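Local coordinates for protein GphF Dehydratase 1 (Archangium violaceum, PDB 6MBH) that probably dehydrates carrier-bound intermediates of gephyronic acid polyketide synthesis and is here an isomerase-inactive double variant, at residues A[234-239]-A[272-277]; A[204-209]-A[242-247]; A[142-147]-A[178-183]. All coordinates share one frame; numbering follows the deposited sequence.

Contact 1 of 3, residues A[234-239]-A[272-277]; sequences LRARGV and RLVASV
L234 and R235 meet V274 and A275 in an antiparallel strand pairing at its frayed end, where strand 224-234 of the dehydratase's hot-dog fold runs out into a loop and strand 273-284 begins. L234 and A275 form a non-hydrogen-bonded pair, and with CG anti to the backbone N (chi1 -174°), CD1 of L234 comes to rest on CB of A275 at 3.8 Å. One step on, R235 N donates to V274 O over 2.6 Å at a nearly straight 170°, and the CA-H of L234 also makes a bent contact with this oxygen (CA to O 3.5 Å). V274 and A275 together face L266 of strand 259-267, a classic beta bulge. The loop then folds back around V274: CB of A236 lies 4.2 Å from V274 CG2, and V239 CG1 meets V274 CG1 tip to tip, though V239 was modelled in two conformers. R235 stretches over L273, whose CD2 sits beneath one face of the guanidinium, 3.5 Å from NE. In the plane of that group, NE donates to a water at 3.0 Å, which is also hydrogen-bonded to S276 OG. Salt bridges to D136 from NH1 and to E233 from NH2 hold the far end. An alanine in place of R235 would probably uncover L273 and leave D136 and E233 without this arginine's charge. A polar outer side, held by salt bridges and a shared water, thus borders an apolar inner side built on L234, V274 and A275, with the single backbone bond between them.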
# COMPACT_ATOMS: atom_id res chain seq x y z
N LEU A 234 -3.66 -9.27 -7.37
CA LEU A 234 -2.25 -9.67 -7.31
C LEU A 234 -2.06 -11.05 -7.93
O LEU A 234 -2.63 -12.03 -7.45
CB LEU A 234 -1.76 -9.71 -5.87
CG LEU A 234 -0.26 -9.99 -5.71
CD1 LEU A 234 0.59 -8.78 -6.21
CD2 LEU A 234 0.10 -10.22 -4.24
N ARG A 235 -1.25 -11.12 -8.98
CA ARG A 235 -1.05 -12.37 -9.76
C ARG A 235 0.24 -13.10 -9.41
O ARG A 235 0.36 -14.23 -9.84
CB ARG A 235 -1.01 -12.07 -11.25
CG ARG A 235 -2.28 -11.42 -11.76
CD ARG A 235 -2.32 -11.20 -13.24
NE ARG A 235 -3.54 -10.50 -13.54
CZ ARG A 235 -4.48 -10.91 -14.37
NH1 ARG A 235 -4.25 -11.91 -15.20
NH2 ARG A 235 -5.64 -10.31 -14.38
N ALA A 236 1.18 -12.45 -8.75
CA ALA A 236 2.46 -13.09 -8.37
C ALA A 236 2.84 -12.55 -7.00
O ALA A 236 2.59 -11.39 -6.77
CB ALA A 236 3.50 -12.76 -9.39
N ARG A 237 3.51 -13.35 -6.17
CA ARG A 237 3.81 -12.91 -4.79
C ARG A 237 5.30 -12.75 -4.53
O ARG A 237 6.11 -13.35 -5.21
CB ARG A 237 3.39 -13.96 -3.76
CG ARG A 237 2.23 -14.85 -4.17
CD ARG A 237 0.92 -14.13 -4.17
NE ARG A 237 -0.14 -15.09 -4.41
CZ ARG A 237 -0.59 -15.94 -3.52
NH1 ARG A 237 -1.59 -16.74 -3.84
NH2 ARG A 237 -0.05 -15.98 -2.32
N GLY A 238 5.60 -11.94 -3.52
CA GLY A 238 6.97 -11.72 -3.04
C GLY A 238 7.89 -11.07 -4.05
O GLY A 238 9.08 -11.21 -3.88
N VAL A 239 7.36 -10.24 -4.95
CA VAL A 239 8.23 -9.58 -5.92
C VAL A 239 9.03 -8.48 -5.21
O VAL A 239 8.65 -7.98 -4.14
CB VAL A 239 7.46 -9.00 -7.12
CG1 VAL A 239 6.56 -10.06 -7.76
CG2 VAL A 239 6.68 -7.71 -6.76
N ARG A 272 5.50 -9.69 -17.49
CA ARG A 272 4.27 -10.39 -17.12
C ARG A 272 3.55 -9.52 -16.08
O ARG A 272 4.19 -8.98 -15.20
CB ARG A 272 4.60 -11.75 -16.54
CG ARG A 272 3.48 -12.72 -16.44
CD ARG A 272 3.99 -14.08 -15.89
NE ARG A 272 5.35 -14.48 -16.30
CZ ARG A 272 5.65 -15.62 -16.93
NH1 ARG A 272 4.68 -16.49 -17.28
NH2 ARG A 272 6.93 -15.90 -17.21
N LEU A 273 2.24 -9.41 -16.17
CA LEU A 273 1.53 -8.59 -15.19
C LEU A 273 1.58 -9.22 -13.79
O LEU A 273 1.29 -10.42 -13.65
CB LEU A 273 0.08 -8.45 -15.66
CG LEU A 273 -0.90 -7.60 -14.84
CD1 LEU A 273 -0.51 -6.12 -14.78
CD2 LEU A 273 -2.33 -7.77 -15.45
N VAL A 274 1.92 -8.41 -12.76
CA VAL A 274 2.03 -8.85 -11.37
C VAL A 274 0.84 -8.36 -10.55
O VAL A 274 0.30 -9.10 -9.71
CB VAL A 274 3.37 -8.32 -10.77
CG1 VAL A 274 3.37 -8.41 -9.23
CG2 VAL A 274 4.53 -9.21 -11.33
N ALA A 275 0.43 -7.13 -10.80
CA ALA A 275 -0.63 -6.56 -9.99
C ALA A 275 -1.34 -5.46 -10.75
O ALA A 275 -0.73 -4.72 -11.56
CB ALA A 275 -0.11 -6.01 -8.66
N SER A 276 -2.61 -5.27 -10.41
CA SER A 276 -3.33 -4.12 -10.96
C SER A 276 -4.03 -3.40 -9.82
O SER A 276 -4.53 -4.04 -8.90
CB SER A 276 -4.30 -4.56 -12.06
OG SER A 276 -5.23 -5.47 -11.53
N VAL A 277 -4.05 -2.06 -9.88
CA VAL A 277 -4.75 -1.22 -8.90
C VAL A 277 -5.72 -0.35 -9.68
O VAL A 277 -5.28 0.44 -10.53
CB VAL A 277 -3.78 -0.33 -8.09
CG1 VAL A 277 -4.55 0.57 -7.11
CG2 VAL A 277 -2.78 -1.24 -7.36
O HOH W 1 -3.30 -8.07 -11.84

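Contact 2 of 3, residues A[204-209]-A[242-247]; sequences DACFQC and VRVHLR
Q208 NE2 is gripped twice: it donates to D204 OD2 over 2.7 Å at 168°, meeting the syn side of the carboxylate somewhat out of its plane, and it also bonds to L166 O. OE1 of the same amide pairs with Y154 OH, while D204 OD1 pairs with Y162 OH, so both polar ends are fixed in rotation one helical turn apart. This spacing matches the DxxxQ/H motif of polyketide synthase dehydratases. The other side of the turn meets the strand through C206 and C209 alone, without a hydrogen bond across. C206 SG rests against two valines, 4.1 Å from V242 CG2 and 4.0 Å from V244 CB. The arrangement is the hot-dog one, a central helix laid on a curved antiparallel sheet, here helix 200-214 on strand 241-248; the axes of segments 204-209 and 242-247 cross at -42° and come within 9.3 Å. V242, V244 and L246 all point to the helix, and R243 and H245 lie on the other face of the strand. V244 CG1 is placed between its own backbone N and carbonyl carbon (chi1 53°), which brings it 4.2 Å from C209 SG and equally near C206 SG. Two residues along the strand, L246 closes on C209 with both methyls: CD2 comes to 3.8 Å from the cysteine's CB, and CD1 lies against its carbonyl carbon. L264 and L266 of strand 259-267 also pack on the C206 side chain, and F207 turns away from the strand to pack on V52 and L55 of helix 52-65.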
# COMPACT_ATOMS: atom_id res chain seq x y z
N ASP A 204 4.18 1.17 -2.17
CA ASP A 204 4.28 2.59 -1.88
C ASP A 204 5.11 3.28 -2.95
O ASP A 204 4.84 4.41 -3.32
CB ASP A 204 4.96 2.82 -0.52
CG ASP A 204 5.33 4.30 -0.30
OD1 ASP A 204 4.39 5.07 0.01
OD2 ASP A 204 6.54 4.64 -0.44
N ALA A 205 6.20 2.65 -3.40
CA ALA A 205 7.01 3.27 -4.46
C ALA A 205 6.21 3.49 -5.75
O ALA A 205 6.39 4.50 -6.43
CB ALA A 205 8.23 2.39 -4.75
N CYS A 206 5.34 2.53 -6.09
CA CYS A 206 4.43 2.72 -7.22
C CYS A 206 3.48 3.88 -6.98
O CYS A 206 3.23 4.69 -7.87
CB CYS A 206 3.61 1.43 -7.48
SG CYS A 206 4.69 0.08 -7.95
N PHE A 207 2.97 4.02 -5.77
CA PHE A 207 2.09 5.15 -5.52
C PHE A 207 2.87 6.47 -5.56
O PHE A 207 2.36 7.51 -6.01
CB PHE A 207 1.40 5.02 -4.15
CG PHE A 207 0.34 3.93 -4.06
CD1 PHE A 207 -0.02 3.13 -5.14
CD2 PHE A 207 -0.30 3.76 -2.84
CE1 PHE A 207 -1.02 2.12 -4.98
CE2 PHE A 207 -1.32 2.76 -2.66
CZ PHE A 207 -1.62 1.94 -3.72
N GLN A 208 4.15 6.44 -5.14
CA GLN A 208 4.97 7.64 -5.23
C GLN A 208 5.22 8.06 -6.68
O GLN A 208 5.47 9.24 -6.94
CB GLN A 208 6.31 7.42 -4.49
CG GLN A 208 6.15 7.47 -2.92
CD GLN A 208 7.50 7.72 -2.27
OE1 GLN A 208 8.21 8.66 -2.63
NE2 GLN A 208 7.89 6.85 -1.31
N CYS A 209 5.19 7.12 -7.64
CA CYS A 209 5.25 7.53 -9.05
C CYS A 209 4.06 8.44 -9.40
O CYS A 209 4.19 9.41 -10.15
CB CYS A 209 5.20 6.30 -9.98
SG CYS A 209 6.77 5.38 -9.86
N VAL A 242 9.78 -4.19 -10.08
CA VAL A 242 8.74 -4.13 -11.11
C VAL A 242 8.99 -2.93 -12.04
O VAL A 242 9.65 -1.94 -11.66
CB VAL A 242 7.30 -4.02 -10.52
CG1 VAL A 242 6.91 -5.27 -9.70
CG2 VAL A 242 7.13 -2.74 -9.61
N ARG A 243 8.30 -2.96 -13.18
CA ARG A 243 8.06 -1.77 -13.98
C ARG A 243 6.57 -1.49 -13.90
O ARG A 243 5.77 -2.42 -13.99
CB ARG A 243 8.51 -1.94 -15.45
CG ARG A 243 10.05 -2.01 -15.55
CD ARG A 243 10.56 -1.90 -17.03
NE ARG A 243 11.94 -2.39 -17.13
CZ ARG A 243 13.02 -1.61 -17.02
NH1 ARG A 243 12.89 -0.31 -16.81
NH2 ARG A 243 14.23 -2.14 -17.12
N VAL A 244 6.21 -0.24 -13.64
CA VAL A 244 4.82 0.10 -13.36
C VAL A 244 4.31 1.09 -14.39
O VAL A 244 4.98 2.09 -14.71
CB VAL A 244 4.66 0.65 -11.92
CG1 VAL A 244 5.62 1.80 -11.64
CG2 VAL A 244 3.22 1.10 -11.67
N HIS A 245 3.13 0.84 -14.91
CA HIS A 245 2.46 1.74 -15.84
C HIS A 245 1.36 2.41 -15.04
O HIS A 245 0.58 1.74 -14.35
CB HIS A 245 1.82 0.97 -17.01
CG HIS A 245 1.10 1.87 -17.97
ND1 HIS A 245 -0.01 1.47 -18.68
CD2 HIS A 245 1.40 3.12 -18.41
CE1 HIS A 245 -0.40 2.46 -19.48
NE2 HIS A 245 0.43 3.47 -19.33
N LEU A 246 1.32 3.73 -15.07
CA LEU A 246 0.30 4.41 -14.26
C LEU A 246 -0.40 5.48 -15.08
O LEU A 246 0.17 5.99 -15.95
CB LEU A 246 0.96 5.04 -13.03
CG LEU A 246 2.18 5.89 -13.32
CD1 LEU A 246 2.22 7.11 -12.45
CD2 LEU A 246 3.44 5.07 -13.17
N ARG A 247 -1.63 5.79 -14.68
CA ARG A 247 -2.39 6.81 -15.39
C ARG A 247 -3.14 7.64 -14.37
O ARG A 247 -3.92 7.10 -13.55
CB ARG A 247 -3.36 6.19 -16.40
CG ARG A 247 -4.21 7.20 -17.11
CD ARG A 247 -5.19 6.50 -18.00
NE ARG A 247 -4.53 5.99 -19.21
CZ ARG A 247 -4.20 4.71 -19.44
NH1 ARG A 247 -4.46 3.75 -18.54
NH2 ARG A 247 -3.60 4.39 -20.58

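Contact 3 of 3, residues A[142-147]-A[178-183]; sequences PRLDGE and EAIGHV
L144 and I180 carry the apolar part of this contact, in which the loop before strand 147-148 lies over strand 178-184. CB of L144 touches CG1 of I180 at 3.6 Å. With CG anti to the backbone N (chi1 -169°), the leucine sends CD1 on past I180 to the strand's backbone, where it rests 3.6 Å from A179 CA. The same methyl stands 4.1 Å from E178 CB, so L144 spans three consecutive strand residues. At the other flank, CD1 of I180 reaches toward P142, 3.5 Å from the proline's carbonyl O and farther from its ring, which also packs on H245. E178 and I180 belong to the face of the hot-dog sheet turned from its central helix; A179 and V183 point the opposite way, toward L213 and A205 of helix 200-214. No hydrogen bond joins 142-147 to 178-183; the polar bonds run within the loop or to other strands. Within the loop, R143, pointing away from the strand, forms a salt bridge from NH2 to D145 OD2 at 3.1 Å, the acceptor in the guanidinium plane and the donor on the syn lone pair. The carboxylate of E178 is directed to strand 241-248, with OE2 bridged to R247 and OE1 hydrogen-bonded to H245. Farther along the loop, G146 N bonds to E173 OE2 on the neighbouring strand 169-175.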
# COMPACT_ATOMS: atom_id res chain seq x y z
N PRO A 142 3.51 -1.66 -21.67
CA PRO A 142 3.38 -0.80 -22.86
C PRO A 142 4.63 0.06 -23.03
O PRO A 142 5.33 0.37 -22.06
CB PRO A 142 2.14 0.05 -22.56
CG PRO A 142 1.47 -0.56 -21.34
CD PRO A 142 2.57 -1.31 -20.59
N ARG A 143 4.87 0.47 -24.28
CA ARG A 143 5.96 1.39 -24.55
C ARG A 143 5.47 2.79 -24.24
O ARG A 143 4.33 3.13 -24.57
CB ARG A 143 6.40 1.34 -26.02
CG ARG A 143 7.58 2.29 -26.28
CD ARG A 143 7.97 2.40 -27.75
NE ARG A 143 8.81 1.30 -28.18
CZ ARG A 143 10.13 1.40 -28.40
NH1 ARG A 143 10.78 0.31 -28.81
NH2 ARG A 143 10.77 2.56 -28.23
N LEU A 144 6.37 3.62 -23.70
CA LEU A 144 6.07 5.03 -23.47
C LEU A 144 7.38 5.81 -23.57
O LEU A 144 8.18 5.83 -22.61
CB LEU A 144 5.40 5.22 -22.11
CG LEU A 144 4.80 6.60 -21.83
CD1 LEU A 144 4.07 6.53 -20.49
CD2 LEU A 144 5.85 7.65 -21.62
N ASP A 145 7.57 6.50 -24.68
CA ASP A 145 8.69 7.41 -24.83
C ASP A 145 8.22 8.82 -24.49
O ASP A 145 7.30 9.35 -25.13
CB ASP A 145 9.28 7.31 -26.23
CG ASP A 145 9.99 5.96 -26.44
OD1 ASP A 145 10.88 5.60 -25.63
OD2 ASP A 145 9.60 5.24 -27.35
N GLY A 146 8.82 9.42 -23.47
CA GLY A 146 8.37 10.71 -22.99
C GLY A 146 9.50 11.45 -22.35
O GLY A 146 10.63 11.47 -22.86
N GLU A 147 9.20 12.14 -21.26
CA GLU A 147 10.18 12.97 -20.61
C GLU A 147 10.50 12.31 -19.29
O GLU A 147 9.58 11.89 -18.58
CB GLU A 147 9.66 14.40 -20.39
CG GLU A 147 8.95 15.02 -21.59
CD GLU A 147 7.42 14.85 -21.54
OE1 GLU A 147 6.81 15.31 -20.55
OE2 GLU A 147 6.85 14.25 -22.50
N GLU A 178 0.22 9.95 -18.26
CA GLU A 178 0.60 8.54 -18.16
C GLU A 178 2.10 8.48 -17.90
O GLU A 178 2.84 9.37 -18.30
CB GLU A 178 0.30 7.77 -19.46
CG GLU A 178 -1.13 7.45 -19.61
CD GLU A 178 -1.40 6.57 -20.84
OE1 GLU A 178 -0.51 5.77 -21.28
OE2 GLU A 178 -2.55 6.71 -21.35
N ALA A 179 2.54 7.39 -17.29
CA ALA A 179 3.97 7.26 -17.01
C ALA A 179 4.33 5.79 -16.85
O ALA A 179 3.48 4.93 -16.56
CB ALA A 179 4.38 8.04 -15.73
N ILE A 180 5.62 5.52 -17.01
CA ILE A 180 6.18 4.22 -16.67
C ILE A 180 7.33 4.43 -15.70
O ILE A 180 8.24 5.22 -15.98
CB ILE A 180 6.72 3.49 -17.92
CG1 ILE A 180 5.65 3.35 -19.00
CG2 ILE A 180 7.25 2.14 -17.47
CD1 ILE A 180 4.98 2.06 -18.99
N GLY A 181 7.29 3.73 -14.57
CA GLY A 181 8.33 3.81 -13.56
C GLY A 181 9.04 2.46 -13.44
O GLY A 181 8.53 1.41 -13.87
N HIS A 182 10.27 2.49 -12.94
CA HIS A 182 11.03 1.28 -12.62
C HIS A 182 11.29 1.37 -11.12
O HIS A 182 11.80 2.39 -10.66
CB HIS A 182 12.35 1.29 -13.38
CG HIS A 182 13.24 0.14 -13.04
ND1 HIS A 182 14.59 0.14 -13.29
CD2 HIS A 182 12.96 -1.07 -12.50
CE1 HIS A 182 15.12 -1.00 -12.87
NE2 HIS A 182 14.15 -1.77 -12.42
N VAL A 183 10.79 0.40 -10.37
CA VAL A 183 10.85 0.38 -8.91
C VAL A 183 11.66 -0.85 -8.50
O VAL A 183 11.42 -1.94 -9.02
CB VAL A 183 9.42 0.34 -8.34
CG1 VAL A 183 9.48 -0.08 -6.88
CG2 VAL A 183 8.78 1.76 -8.51

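Contact 2 is the buried one, helix against sheet through sulfur and methyl groups; contact 1 is partly buried and contact 3 lies at the surface, their centres about 18 Å apart. Contacts 2 and 3 share a strand pair: 241-248 and 178-184 are neighbours, joined by V244 O to G181 N, and a charged pair also spans them, so helix and loop pack on opposite faces of the same sheet. Contact 1 adjoins contact 2 in sequence, the loop of 234-239 leading into strand 241-248. It alone of the three has a backbone hydrogen bond across its segments, while contacts 2 and 3 join theirs by apolar packing.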